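Local coordinates for type IV pilin protein (Neisseria meningitidis, PDB 5V0M) that is a non-core minor pilin of type IV pili, probably incorporated into the pilus fibre and acting in cell adhesion, at residues A[44-48]-A[69-73]. Numbering follows the deposited sequence.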
loop_
_atom_site.group_PDB
_atom_site.type_symbol
_atom_site.label_atom_id
_atom_site.label_comp_id
_atom_site.label_asym_id
_atom_site.label_seq_id
_atom_site.Cartn_x
_atom_site.Cartn_y
_atom_site.Cartn_z
ATOM N N ASN A 44 3.783 -7.551 2.885
ATOM C CA ASN A 44 5.153 -7.395 2.480
ATOM C C ASN A 44 6.032 -7.600 3.714
ATOM O O ASN A 44 5.628 -7.249 4.816
ATOM C CB ASN A 44 5.147 -5.967 1.994
ATOM C CG ASN A 44 6.413 -5.556 1.433
ATOM O OD1 ASN A 44 7.355 -5.349 2.159
ATOM N ND2 ASN A 44 6.432 -5.317 0.137
ATOM N N LYS A 45 7.241 -8.160 3.537
ATOM C CA LYS A 45 8.151 -8.378 4.652
ATOM C C LYS A 45 8.491 -7.077 5.378
ATOM O O LYS A 45 8.790 -7.087 6.570
ATOM C CB LYS A 45 9.444 -9.001 4.083
ATOM C CG LYS A 45 10.336 -9.726 5.024
ATOM C CD LYS A 45 11.227 -10.777 4.284
ATOM C CE LYS A 45 12.033 -10.229 3.119
ATOM N NZ LYS A 45 13.206 -11.115 2.811
ATOM N N TYR A 46 8.478 -5.957 4.661
ATOM C CA TYR A 46 9.024 -4.683 5.107
ATOM C C TYR A 46 7.974 -3.625 5.394
ATOM O O TYR A 46 8.331 -2.558 5.921
ATOM C CB TYR A 46 9.981 -4.163 4.023
ATOM C CG TYR A 46 11.145 -5.104 3.823
ATOM C CD1 TYR A 46 12.032 -5.372 4.863
ATOM C CD2 TYR A 46 11.340 -5.739 2.610
ATOM C CE1 TYR A 46 13.095 -6.227 4.687
ATOM C CE2 TYR A 46 12.422 -6.611 2.429
ATOM C CZ TYR A 46 13.259 -6.857 3.476
ATOM O OH TYR A 46 14.351 -7.703 3.286
ATOM N N PHE A 47 6.707 -3.880 5.045
ATOM C CA PHE A 47 5.613 -2.934 5.212
ATOM C C PHE A 47 4.345 -3.705 5.543
ATOM O O PHE A 47 4.035 -4.718 4.900
ATOM C CB PHE A 47 5.318 -2.136 3.932
ATOM C CG PHE A 47 6.408 -1.193 3.513
ATOM C CD1 PHE A 47 6.341 0.165 3.817
ATOM C CD2 PHE A 47 7.474 -1.661 2.786
ATOM C CE1 PHE A 47 7.349 1.035 3.418
ATOM C CE2 PHE A 47 8.477 -0.796 2.404
ATOM C CZ PHE A 47 8.415 0.554 2.726
ATOM N N ASN A 48 3.600 -3.176 6.513
ATOM C CA ASN A 48 2.288 -3.694 6.888
ATOM C C ASN A 48 1.228 -3.000 6.039
ATOM O O ASN A 48 1.167 -1.764 6.009
ATOM C CB ASN A 48 2.066 -3.398 8.368
ATOM C CG ASN A 48 2.988 -4.165 9.264
ATOM O OD1 ASN A 48 3.322 -5.314 8.982
ATOM N ND2 ASN A 48 3.406 -3.539 10.357
ATOM N N THR A 69 11.778 -5.255 10.592
ATOM C CA THR A 69 12.621 -5.583 9.449
ATOM C C THR A 69 13.085 -4.353 8.684
ATOM O O THR A 69 13.985 -4.466 7.837
ATOM C CB THR A 69 11.818 -6.423 8.465
ATOM O OG1 THR A 69 10.668 -5.665 8.099
ATOM C CG2 THR A 69 11.413 -7.782 9.029
ATOM N N ASN A 70 12.456 -3.206 8.906
ATOM C CA ASN A 70 12.657 -2.017 8.094
ATOM C C ASN A 70 12.825 -0.792 8.974
ATOM O O ASN A 70 12.364 0.291 8.641
ATOM C CB ASN A 70 11.483 -1.854 7.142
ATOM C CG ASN A 70 11.837 -1.103 5.873
ATOM O OD1 ASN A 70 12.998 -0.868 5.558
ATOM N ND2 ASN A 70 10.812 -0.725 5.134
ATOM N N ASP A 71 13.545 -0.926 10.079
ATOM C CA ASP A 71 13.673 0.181 11.018
ATOM C C ASP A 71 14.452 1.304 10.352
ATOM O O ASP A 71 15.380 1.074 9.577
ATOM C CB ASP A 71 14.392 -0.272 12.297
ATOM C CG ASP A 71 14.108 0.633 13.492
ATOM O OD1 ASP A 71 14.886 0.555 14.461
ATOM O OD2 ASP A 71 13.118 1.401 13.485
ATOM N N GLY A 72 14.058 2.531 10.624
ATOM C CA GLY A 72 14.620 3.658 9.928
ATOM C C GLY A 72 13.794 4.137 8.741
ATOM O O GLY A 72 13.858 5.327 8.410
ATOM N N GLU A 73 13.026 3.251 8.086
ATOM C CA GLU A 73 12.112 3.697 7.031
ATOM C C GLU A 73 10.933 4.404 7.665
ATOM O O GLU A 73 10.285 3.859 8.560
ATOM C CB GLU A 73 11.580 2.512 6.225
ATOM C CG GLU A 73 10.651 2.907 5.085
ATOM C CD GLU A 73 11.335 3.805 4.089
ATOM O OE1 GLU A 73 12.226 3.337 3.340
ATOM O OE2 GLU A 73 11.031 5.016 4.090
#
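Two side chains of the loop 69-73, T69 and N70, are hydrogen-bonded to successive backbone carbonyls of 44-48, which runs from a loop into the start of strand 47-54, the first of the antiparallel sheet packed against helix 3-30, the pilin fold. T69 OG1 donates to K45 O at 2.8 Å, and N70 ND2 reaches Y46 O at 3.2 Å with an N-H...O angle of 147°. Both donors are tilted out of their acceptors' carbonyl planes.

The tight part is the inner side, where N70, F47 and E73 are buried. With N70 CG anti to the backbone N (chi1 -153°), ND2 is carried over one face of the F47 ring, 3.6 Å from F47 CE2. Amide and ring planes are 75° apart, far from a parallel stack. The other end of this amide is held as well, since N70 OD1 bonds R8 NH1 of helix 3-30. E73 CG reaches F47 CZ at 4.0 Å, while its carboxylate turns to R5 NH2 and C75 N; L9 of the helix touches both F47 and E73.

The outer side is looser. Y46 is partly exposed; its side chain crosses that of T69 at about a right angle, Y46 CD1 lying 3.5 Å from T69 OG1, and its ring makes a cation-pi contact with R8. K45 is exposed, its carbonyl rather than its amine making the bond to T69. The solvent-side bend is a type II turn from N70 to E73, closed by E73 N to N70 O at 3.1 Å, with exposed D71 and G72 at its corners. Just before the strand, N44 and Y46 form an Asx turn: N44 OD1 accepts the N-H of Y46, OD1 to N 2.8 Å, the donor lying in the plane of the N44 side-chain carbonyl, on a lone pair.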